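PDB 4PZE: 3-Hydroxyacyl-CoA dehydrogenase from Ralstonia eutropha H16, which catalyses the NAD-dependent oxidation of (3S)-3-hydroxyacyl-CoA to 3-oxoacyl-CoA and is also known as 3-hydroxybutyryl-CoA dehydrogenase. Local coordinates for residues E92-K97 / S119-T124; V151-G156 / K176-V181. One frame throughout, in Å; residues are numbered along the deposited sequence.

Interaction 1: residues E92-K97 / S119-T124. With CAA (acetoacetyl-coenzyme A), chain J.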
ATOM      1  N   GLU A  92      -5.945   9.855 -23.826  1.00 71.28           N
ATOM      2  CA  GLU A  92      -4.531   9.786 -23.411  1.00 72.47           C
ATOM      3  C   GLU A  92      -3.575   9.743 -24.618  1.00 75.89           C
ATOM      4  O   GLU A  92      -2.355   9.629 -24.467  1.00 76.66           O
ATOM      5  CB  GLU A  92      -4.304   8.570 -22.521  1.00 71.18           C
ATOM      6  CG  GLU A  92      -5.102   8.611 -21.223  1.00 74.62           C
ATOM      7  CD  GLU A  92      -4.561   9.615 -20.210  1.00 73.18           C
ATOM      8  OE1 GLU A  92      -4.111  10.720 -20.584  1.00 56.55           O
ATOM      9  OE2 GLU A  92      -4.601   9.287 -19.016  1.00 79.06           O
ATOM     10  N   ASN A  93      -4.130   9.854 -25.821  1.00 74.93           N
ATOM     11  CA  ASN A  93      -3.308  10.019 -27.003  1.00 72.86           C
ATOM     12  C   ASN A  93      -2.762  11.444 -27.064  1.00 71.25           C
ATOM     13  O   ASN A  93      -3.552  12.400 -27.167  1.00 67.53           O
ATOM     14  CB  ASN A  93      -4.110   9.725 -28.272  1.00 68.45           C
ATOM     15  CG  ASN A  93      -3.263   9.846 -29.501  1.00 64.48           C
ATOM     16  OD1 ASN A  93      -3.174  10.917 -30.106  1.00 68.95           O
ATOM     17  ND2 ASN A  93      -2.554   8.781 -29.823  1.00 65.39           N
ATOM     18  N   TYR A  94      -1.432  11.586 -27.026  1.00 66.45           N
ATOM     19  CA  TYR A  94      -0.836  12.911 -26.990  1.00 60.99           C
ATOM     20  C   TYR A  94      -1.244  13.781 -28.185  1.00 63.58           C
ATOM     21  O   TYR A  94      -1.717  14.899 -27.993  1.00 64.10           O
ATOM     22  CB  TYR A  94       0.689  12.853 -26.856  1.00 62.27           C
ATOM     23  CG  TYR A  94       1.303  14.236 -26.702  1.00 64.88           C
ATOM     24  CD1 TYR A  94       1.293  14.900 -25.480  1.00 65.59           C
ATOM     25  CD2 TYR A  94       1.835  14.902 -27.799  1.00 65.33           C
ATOM     26  CE1 TYR A  94       1.823  16.180 -25.356  1.00 69.90           C
ATOM     27  CE2 TYR A  94       2.362  16.171 -27.691  1.00 68.54           C
ATOM     28  CZ  TYR A  94       2.365  16.810 -26.470  1.00 72.85           C
ATOM     29  OH  TYR A  94       2.901  18.085 -26.402  1.00 73.75           O
ATOM     30  N   ASP A  95      -1.092  13.300 -29.414  1.00 67.07           N
ATOM     31  CA  ASP A  95      -1.303  14.209 -30.556  1.00 65.64           C
ATOM     32  C   ASP A  95      -2.755  14.606 -30.746  1.00 63.70           C
ATOM     33  O   ASP A  95      -3.038  15.720 -31.158  1.00 59.02           O
ATOM     34  CB  ASP A  95      -0.709  13.644 -31.841  1.00 68.46           C
ATOM     35  CG  ASP A  95       0.820  13.661 -31.830  1.00 73.31           C
ATOM     36  OD1 ASP A  95       1.410  14.698 -31.452  1.00 74.40           O
ATOM     37  OD2 ASP A  95       1.439  12.638 -32.185  1.00 75.91           O
ATOM     38  N   LEU A  96      -3.676  13.704 -30.424  1.00 66.76           N
ATOM     39  CA  LEU A  96      -5.109  14.036 -30.414  1.00 69.35           C
ATOM     40  C   LEU A  96      -5.452  15.047 -29.307  1.00 71.16           C
ATOM     41  O   LEU A  96      -6.198  16.008 -29.524  1.00 71.27           O
ATOM     42  CB  LEU A  96      -5.944  12.764 -30.217  1.00 70.70           C
ATOM     43  CG  LEU A  96      -7.481  12.917 -30.161  1.00 71.04           C
ATOM     44  CD1 LEU A  96      -8.024  13.544 -31.437  1.00 68.72           C
ATOM     45  CD2 LEU A  96      -8.149  11.578 -29.901  1.00 67.64           C
ATOM     46  N   LYS A  97      -4.920  14.809 -28.113  1.00 72.25           N
ATOM     47  CA  LYS A  97      -5.062  15.754 -27.003  1.00 70.13           C
ATOM     48  C   LYS A  97      -4.682  17.173 -27.412  1.00 68.20           C
ATOM     49  O   LYS A  97      -5.396  18.120 -27.098  1.00 64.85           O
ATOM     50  CB  LYS A  97      -4.171  15.332 -25.841  1.00 72.57           C
ATOM     51  CG  LYS A  97      -4.750  15.571 -24.457  1.00 74.99           C
ATOM     52  CD  LYS A  97      -4.049  14.655 -23.462  1.00 73.96           C
ATOM     53  CE  LYS A  97      -4.619  14.771 -22.068  1.00 70.71           C
ATOM     54  NZ  LYS A  97      -5.854  13.971 -21.887  1.00 71.60           N
ATOM     55  N   SER A 119      -3.535  10.527 -16.415  1.00 62.77           N
ATOM     56  CA  SER A 119      -2.667   9.880 -15.426  1.00 65.37           C
ATOM     57  C   SER A 119      -1.180   9.929 -15.788  1.00 67.07           C
ATOM     58  O   SER A 119      -0.329   9.793 -14.900  1.00 72.35           O
ATOM     59  CB  SER A 119      -3.103   8.437 -15.224  1.00 63.75           C
ATOM     60  OG  SER A 119      -4.210   8.135 -16.049  1.00 63.30           O
ATOM     61  N   SER A 120      -0.874  10.173 -17.062  1.00 66.47           N
ATOM     62  CA  SER A 120       0.502  10.065 -17.579  1.00 74.74           C
ATOM     63  C   SER A 120       1.060  11.274 -18.366  1.00 73.21           C
ATOM     64  O   SER A 120       2.281  11.409 -18.493  1.00 73.93           O
ATOM     65  CB  SER A 120       0.613   8.804 -18.458  1.00 77.50           C
ATOM     66  OG  SER A 120      -0.447   8.737 -19.415  1.00 85.26           O
ATOM     67  N   ILE A 121       0.201  12.144 -18.891  1.00 72.15           N
ATOM     68  CA  ILE A 121       0.675  13.194 -19.799  1.00 73.57           C
ATOM     69  C   ILE A 121       1.232  14.399 -19.021  1.00 66.80           C
ATOM     70  O   ILE A 121       0.605  14.885 -18.082  1.00 64.11           O
ATOM     71  CB  ILE A 121      -0.436  13.679 -20.767  1.00 77.51           C
ATOM     72  CG1 ILE A 121      -1.108  12.505 -21.504  1.00 77.85           C
ATOM     73  CG2 ILE A 121       0.134  14.694 -21.766  1.00 78.23           C
ATOM     74  CD1 ILE A 121      -0.362  11.978 -22.721  1.00 75.84           C
ATOM     75  N   SER A 122       2.403  14.880 -19.426  1.00 63.24           N
ATOM     76  CA  SER A 122       2.977  16.112 -18.857  1.00 63.88           C
ATOM     77  C   SER A 122       2.064  17.338 -19.006  1.00 62.43           C
ATOM     78  O   SER A 122       1.774  17.796 -20.121  1.00 61.27           O
ATOM     79  CB  SER A 122       4.322  16.441 -19.510  1.00 60.23           C
ATOM     80  OG  SER A 122       4.829  17.653 -18.987  1.00 61.34           O
ATOM     81  N   ILE A 123       1.639  17.874 -17.870  1.00 57.35           N
ATOM     82  CA  ILE A 123       0.749  19.036 -17.842  1.00 51.62           C
ATOM     83  C   ILE A 123       1.442  20.285 -18.377  1.00 54.86           C
ATOM     84  O   ILE A 123       0.798  21.115 -19.011  1.00 58.63           O
ATOM     85  CB  ILE A 123       0.231  19.291 -16.412  1.00 48.63           C
ATOM     86  CG1 ILE A 123      -0.515  18.041 -15.869  1.00 51.81           C
ATOM     87  CG2 ILE A 123      -0.600  20.566 -16.339  1.00 43.14           C
ATOM     88  CD1 ILE A 123      -1.666  17.534 -16.711  1.00 51.25           C
ATOM     89  N   THR A 124       2.742  20.415 -18.122  1.00 53.53           N
ATOM     90  CA  THR A 124       3.524  21.531 -18.619  1.00 52.67           C
ATOM     91  C   THR A 124       3.624  21.491 -20.115  1.00 58.05           C
ATOM     92  O   THR A 124       3.515  22.533 -20.765  1.00 68.95           O
ATOM     93  CB  THR A 124       4.931  21.518 -18.010  1.00 51.92           C
ATOM     94  OG1 THR A 124       4.795  21.801 -16.622  1.00 56.34           O
ATOM     95  CG2 THR A 124       5.862  22.563 -18.631  1.00 51.68           C
TER
HETATM   96  N1A CAA J 301     -19.668  -8.474  -7.505  1.00150.32           N
HETATM   97  C2A CAA J 301     -19.208  -7.959  -6.345  1.00155.34           C
HETATM   98  N3A CAA J 301     -19.197  -6.630  -6.086  1.00167.89           N
HETATM   99  C4A CAA J 301     -19.652  -5.697  -6.980  1.00172.98           C
HETATM  100  C5A CAA J 301     -20.169  -6.201  -8.271  1.00165.76           C
HETATM  101  C6A CAA J 301     -20.152  -7.679  -8.493  1.00153.13           C
HETATM  102  N6A CAA J 301     -20.607  -8.227  -9.648  1.00140.58           N
HETATM  103  N7A CAA J 301     -20.552  -5.110  -8.969  1.00165.10           N
HETATM  104  C8A CAA J 301     -20.307  -4.007  -8.211  1.00164.05           C
HETATM  105  N9A CAA J 301     -19.757  -4.343  -7.023  1.00171.23           N
HETATM  106  C1B CAA J 301     -19.402  -3.326  -5.970  1.00171.00           C
HETATM  107  C2B CAA J 301     -19.170  -3.950  -4.606  1.00170.73           C
HETATM  108  O2B CAA J 301     -20.416  -4.375  -4.041  1.00164.07           O
HETATM  109  C3B CAA J 301     -18.440  -2.857  -3.834  1.00173.39           C
HETATM  110  O3B CAA J 301     -19.304  -2.120  -2.947  1.00172.52           O
HETATM  111  P3B CAA J 301     -19.703  -2.574  -1.434  1.00157.02           P
HETATM  112  O7A CAA J 301     -21.002  -3.330  -1.623  1.00149.47           O
HETATM  113  O8A CAA J 301     -19.869  -1.281  -0.672  1.00150.65           O
HETATM  114  O9A CAA J 301     -18.548  -3.408  -0.921  1.00142.02           O
HETATM  115  C4B CAA J 301     -17.824  -1.961  -4.921  1.00166.62           C
HETATM  116  O4B CAA J 301     -18.217  -2.535  -6.181  1.00166.62           O
HETATM  117  C5B CAA J 301     -16.297  -1.840  -4.851  1.00168.58           C
HETATM  118  O5B CAA J 301     -15.840  -1.553  -3.522  1.00179.16           O
HETATM  119  P1A CAA J 301     -14.960  -2.624  -2.677  1.00201.34           P
HETATM  120  O1A CAA J 301     -15.884  -3.688  -2.139  1.00197.70           O
HETATM  121  O2A CAA J 301     -13.811  -3.077  -3.548  1.00197.30           O
HETATM  122  O3A CAA J 301     -14.441  -1.803  -1.373  1.00218.67           O
HETATM  123  P2A CAA J 301     -12.918  -1.689  -0.817  1.00230.72           P
HETATM  124  O4A CAA J 301     -12.936  -1.504   0.689  1.00205.67           O
HETATM  125  O5A CAA J 301     -12.053  -2.777  -1.414  1.00223.94           O
HETATM  126  O6A CAA J 301     -12.525  -0.270  -1.474  1.00234.41           O
HETATM  127  CBP CAA J 301     -11.071   0.322  -3.347  1.00217.58           C
HETATM  128  CCP CAA J 301     -11.198   0.103  -1.839  1.00228.05           C
HETATM  129  CDP CAA J 301     -12.105   1.350  -3.789  1.00216.65           C
HETATM  130  CEP CAA J 301     -11.377  -0.993  -4.057  1.00217.90           C
HETATM  131  CAP CAA J 301      -9.671   0.889  -3.689  1.00198.35           C
HETATM  132  OAP CAA J 301      -8.776   0.835  -2.567  1.00196.41           O
HETATM  133  C9P CAA J 301      -8.990   0.167  -4.822  1.00175.77           C
HETATM  134  O9P CAA J 301      -8.473  -0.921  -4.619  1.00160.25           O
HETATM  135  N8P CAA J 301      -8.979   0.779  -6.011  1.00164.33           N
HETATM  136  C7P CAA J 301      -8.324   0.208  -7.179  1.00147.46           C
HETATM  137  C6P CAA J 301      -7.618   1.251  -8.048  1.00134.88           C
HETATM  138  C5P CAA J 301      -6.485   1.979  -7.329  1.00122.18           C
HETATM  139  O5P CAA J 301      -6.250   1.782  -6.144  1.00120.23           O
HETATM  140  N4P CAA J 301      -5.728   2.839  -8.010  1.00113.45           N
HETATM  141  C3P CAA J 301      -5.854   3.103  -9.426  1.00115.95           C
HETATM  142  C2P CAA J 301      -5.690   4.586  -9.766  1.00122.42           C
HETATM  143  S1P CAA J 301      -4.203   4.965 -10.646  1.00128.73           S
HETATM  144  C1  CAA J 301      -4.214   3.962 -11.998  1.00118.48           C
HETATM  145  O1  CAA J 301      -5.062   3.110 -12.148  1.00133.09           O
HETATM  146  C2  CAA J 301      -3.184   4.055 -13.093  1.00108.01           C
HETATM  147  C3  CAA J 301      -3.756   4.646 -14.365  1.00104.83           C
HETATM  148  O3  CAA J 301      -2.975   4.806 -15.289  1.00 97.30           O
HETATM  149  C4  CAA J 301      -5.211   5.037 -14.493  1.00104.39           C
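E92 and I121 are the residues whose backbones come nearest, with CA atoms 7.2 Å apart, so the turn entering helix 94-107 meets the turn entering helix 123-127 through side chains rather than through main-chain pairing. The E92 chain folds at chi2 (-73°), and the bend carries the carboxylate past I121, OE1 lying near its CG1, and on to S119. There OE2 of E92 accepts a bond from OG of S119 (3.2 Å), the hydroxyl coming in almost in line with the C-O bond, and a weak one from S119 N, its N-H...O angle only 134°. The other oxygen, OE1, is hydrogen-bonded to T118 and makes a long salt bridge to NZ of K97, whose strongest polar partner is the carbonyl of T91, with N117 O and a salt bridge to E88 besides. Beneath this polar layer I121 spreads its branches: CG1 approaches CD of K97 at 4.1 Å, CD1 lies against the carbonyl O of E92, and CG2 meets the edge of the Y94 ring at CD1 (3.9 Å), in the ring plane. S119 also faces acetoacetyl-coenzyme A, its OG 3.6 Å from C4 of the ligand. Here is a worked case of linked site residues: E92, seen to bind NAD(+), is hydrogen-bonded to S119, predicted to bind both NAD(+) and CoA. Bonds to both oxygens probably limit turning of the carboxylate and help to place the S119 hydroxyl beside the ligand.

Interaction 2: residues V151-G156 / K176-V181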
ATOM      1  N   VAL A 151      -9.249  14.095  -6.113  1.00 67.06           N
ATOM      2  CA  VAL A 151      -8.673  14.534  -7.379  1.00 64.12           C
ATOM      3  C   VAL A 151      -7.219  14.959  -7.164  1.00 66.02           C
ATOM      4  O   VAL A 151      -6.896  15.638  -6.177  1.00 62.41           O
ATOM      5  CB  VAL A 151      -9.376  15.792  -7.887  1.00 67.45           C
ATOM      6  CG1 VAL A 151      -9.002  16.057  -9.345  1.00 72.20           C
ATOM      7  CG2 VAL A 151     -10.873  15.672  -7.710  1.00 73.78           C
ATOM      8  N   GLU A 152      -6.340  14.581  -8.087  1.00 66.57           N
ATOM      9  CA  GLU A 152      -4.995  15.133  -8.116  1.00 65.59           C
ATOM     10  C   GLU A 152      -5.130  16.379  -8.975  1.00 63.47           C
ATOM     11  O   GLU A 152      -5.691  16.314 -10.054  1.00 64.54           O
ATOM     12  CB  GLU A 152      -3.968  14.130  -8.677  1.00 69.17           C
ATOM     13  CG  GLU A 152      -3.462  13.088  -7.665  1.00 75.19           C
ATOM     14  CD  GLU A 152      -2.430  12.084  -8.237  1.00 81.46           C
ATOM     15  OE1 GLU A 152      -2.522  11.684  -9.422  1.00 82.54           O
ATOM     16  OE2 GLU A 152      -1.506  11.671  -7.493  1.00 78.52           O
ATOM     17  N   LEU A 153      -4.688  17.520  -8.449  1.00 66.66           N
ATOM     18  CA  LEU A 153      -4.691  18.798  -9.157  1.00 65.13           C
ATOM     19  C   LEU A 153      -3.248  19.061  -9.477  1.00 57.78           C
ATOM     20  O   LEU A 153      -2.431  19.208  -8.571  1.00 58.27           O
ATOM     21  CB  LEU A 153      -5.171  19.932  -8.251  1.00 74.23           C
ATOM     22  CG  LEU A 153      -6.605  19.961  -7.735  1.00 82.15           C
ATOM     23  CD1 LEU A 153      -6.775  21.134  -6.767  1.00 82.98           C
ATOM     24  CD2 LEU A 153      -7.577  20.059  -8.906  1.00 82.46           C
ATOM     25  N   ILE A 154      -2.928  19.137 -10.749  1.00 51.82           N
ATOM     26  CA  ILE A 154      -1.549  19.068 -11.152  1.00 50.35           C
ATOM     27  C   ILE A 154      -1.184  20.364 -11.852  1.00 53.06           C
ATOM     28  O   ILE A 154      -1.733  20.715 -12.915  1.00 50.76           O
ATOM     29  CB  ILE A 154      -1.317  17.850 -12.029  1.00 51.79           C
ATOM     30  CG1 ILE A 154      -1.722  16.581 -11.255  1.00 55.31           C
ATOM     31  CG2 ILE A 154       0.140  17.768 -12.432  1.00 54.54           C
ATOM     32  CD1 ILE A 154      -2.472  15.561 -12.096  1.00 56.44           C
ATOM     33  N   ARG A 155      -0.285  21.106 -11.215  1.00 47.64           N
ATOM     34  CA  ARG A 155       0.108  22.390 -11.745  1.00 48.73           C
ATOM     35  C   ARG A 155       1.198  22.169 -12.753  1.00 46.37           C
ATOM     36  O   ARG A 155       2.233  21.624 -12.443  1.00 45.88           O
ATOM     37  CB  ARG A 155       0.595  23.313 -10.639  1.00 50.13           C
ATOM     38  CG  ARG A 155      -0.494  23.668  -9.644  1.00 53.86           C
ATOM     39  CD  ARG A 155      -0.008  24.599  -8.543  1.00 58.46           C
ATOM     40  NE  ARG A 155       0.413  25.909  -9.057  1.00 64.80           N
ATOM     41  CZ  ARG A 155       0.534  27.024  -8.335  1.00 61.79           C
ATOM     42  NH1 ARG A 155       0.244  27.053  -7.029  1.00 62.70           N
ATOM     43  NH2 ARG A 155       0.911  28.134  -8.950  1.00 58.42           N
ATOM     44  N   GLY A 156       0.958  22.592 -13.974  1.00 48.78           N
ATOM     45  CA  GLY A 156       2.037  22.738 -14.908  1.00 51.27           C
ATOM     46  C   GLY A 156       2.954  23.797 -14.348  1.00 52.45           C
ATOM     47  O   GLY A 156       2.611  24.520 -13.423  1.00 57.19           O
ATOM     48  N   LYS A 176     -14.929  16.286  -3.284  1.00 81.67           N
ATOM     49  CA  LYS A 176     -13.710  15.465  -3.225  1.00 85.31           C
ATOM     50  C   LYS A 176     -12.641  16.217  -2.443  1.00 81.21           C
ATOM     51  O   LYS A 176     -12.614  17.438  -2.485  1.00 81.31           O
ATOM     52  CB  LYS A 176     -13.129  15.185  -4.630  1.00 86.32           C
ATOM     53  CG  LYS A 176     -14.066  15.261  -5.828  1.00 84.51           C
ATOM     54  CD  LYS A 176     -15.037  14.099  -5.875  1.00 89.81           C
ATOM     55  CE  LYS A 176     -15.008  13.453  -7.245  1.00 88.28           C
ATOM     56  NZ  LYS A 176     -16.046  12.396  -7.370  1.00 89.90           N
ATOM     57  N   TYR A 177     -11.754  15.507  -1.749  1.00 80.07           N
ATOM     58  CA  TYR A 177     -10.535  16.147  -1.279  1.00 83.23           C
ATOM     59  C   TYR A 177      -9.575  16.226  -2.470  1.00 70.59           C
ATOM     60  O   TYR A 177      -9.305  15.220  -3.097  1.00 69.00           O
ATOM     61  CB  TYR A 177      -9.876  15.427  -0.075  1.00 92.29           C
ATOM     62  CG  TYR A 177      -8.762  16.278   0.513  1.00106.63           C
ATOM     63  CD1 TYR A 177      -7.497  16.283  -0.062  1.00110.98           C
ATOM     64  CD2 TYR A 177      -8.998  17.144   1.583  1.00120.41           C
ATOM     65  CE1 TYR A 177      -6.485  17.091   0.424  1.00118.91           C
ATOM     66  CE2 TYR A 177      -7.987  17.963   2.078  1.00126.24           C
ATOM     67  CZ  TYR A 177      -6.726  17.932   1.494  1.00126.52           C
ATOM     68  OH  TYR A 177      -5.695  18.731   1.965  1.00122.25           O
ATOM     69  N   PRO A 178      -9.071  17.425  -2.789  1.00 66.38           N
ATOM     70  CA  PRO A 178      -8.043  17.620  -3.808  1.00 63.89           C
ATOM     71  C   PRO A 178      -6.610  17.614  -3.293  1.00 69.80           C
ATOM     72  O   PRO A 178      -6.275  18.403  -2.417  1.00 71.58           O
ATOM     73  CB  PRO A 178      -8.339  19.020  -4.301  1.00 66.83           C
ATOM     74  CG  PRO A 178      -8.827  19.730  -3.089  1.00 66.02           C
ATOM     75  CD  PRO A 178      -9.601  18.711  -2.309  1.00 66.25           C
ATOM     76  N   ILE A 179      -5.780  16.739  -3.853  1.00 73.75           N
ATOM     77  CA  ILE A 179      -4.328  16.775  -3.668  1.00 74.15           C
ATOM     78  C   ILE A 179      -3.782  17.801  -4.648  1.00 73.59           C
ATOM     79  O   ILE A 179      -4.346  17.934  -5.730  1.00 83.65           O
ATOM     80  CB  ILE A 179      -3.699  15.405  -4.030  1.00 85.07           C
ATOM     81  CG1 ILE A 179      -4.302  14.267  -3.190  1.00 86.50           C
ATOM     82  CG2 ILE A 179      -2.182  15.441  -3.907  1.00 91.81           C
ATOM     83  CD1 ILE A 179      -4.640  14.653  -1.768  1.00 86.65           C
ATOM     84  N   THR A 180      -2.713  18.526  -4.288  1.00 71.24           N
ATOM     85  CA  THR A 180      -1.997  19.430  -5.240  1.00 67.69           C
ATOM     86  C   THR A 180      -0.560  18.937  -5.497  1.00 66.47           C
ATOM     87  O   THR A 180       0.158  18.539  -4.572  1.00 66.30           O
ATOM     88  CB  THR A 180      -2.036  20.918  -4.803  1.00 69.43           C
ATOM     89  OG1 THR A 180      -3.156  21.562  -5.424  1.00 68.88           O
ATOM     90  CG2 THR A 180      -0.764  21.698  -5.207  1.00 70.92           C
ATOM     91  N   VAL A 181      -0.155  18.936  -6.765  1.00 58.80           N
ATOM     92  CA  VAL A 181       1.061  18.229  -7.162  1.00 54.06           C
ATOM     93  C   VAL A 181       1.685  19.041  -8.238  1.00 50.16           C
ATOM     94  O   VAL A 181       0.979  19.427  -9.146  1.00 51.62           O
ATOM     95  CB  VAL A 181       0.777  16.822  -7.747  1.00 52.61           C
ATOM     96  CG1 VAL A 181       2.056  16.035  -7.904  1.00 49.52           C
ATOM     97  CG2 VAL A 181      -0.167  16.030  -6.851  1.00 59.73           C
TER
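With CG of L153 opposite its own carbonyl carbon (chi1 -66°) and chi2 extended, CD1 is laid beside P178, 3.6 Å from its CB; the two side chains point the same way, on the face of the sheet that helix 161-174 covers. These strands, 150-155 and 177-182, bound a beta-alpha-beta crossover in the Rossmann-type NAD-binding domain and are the last two at one end of the sheet, 177-182 outermost in this chain. They run parallel, V151 paired with P178 and I154 with V181, and a ladder of five backbone hydrogen bonds joins them, passing from strand to strand in turn. On the same face T180 crosses L153 at an angle, OG1 3.8 Å from CB, while at the start of the ladder CG2 of V151 rests on CG of K176 (3.7 Å), whose amine goes on to the carbonyls of V145 and M148. On the face that bears E152 and I154, E152 approaches H140, predicted to be important for catalysis, nearest atoms of the two side chains about 3 Å apart, consistent with the His-Glu pair of this family. Backbone N-H groups of V188 and V189 hold its OE2. From beyond the sheet edge, E213 of the second subunit accepts a bond from T180 N. At the far end, V181 O takes the N-H of R155 at 2.9 Å and also receives a CA-H...O contact from I154, CA to O 3.2 Å.

Interaction 1 closes before interaction 2 opens, and both belong to the NAD-binding domain, their centres 16 Å apart. The first joins the turns that follow strands 85-88 and 113-117, in the parallel part of the eight-stranded sheet; the second forms the pair of strands at one end of the sheet, 150-155 with 177-182. Between them runs strand 136-141, which carries H140, and S119 of interaction 1 and E152 of interaction 2 both come close to that one histidine. The contacts also touch directly: CG1 of I123 packs on CG2 of I154 at 3.5 Å, and T124 reaches G156. The turn holding S119 and strand 150-155 thus probably both help to shape the surroundings of the predicted catalytic H140.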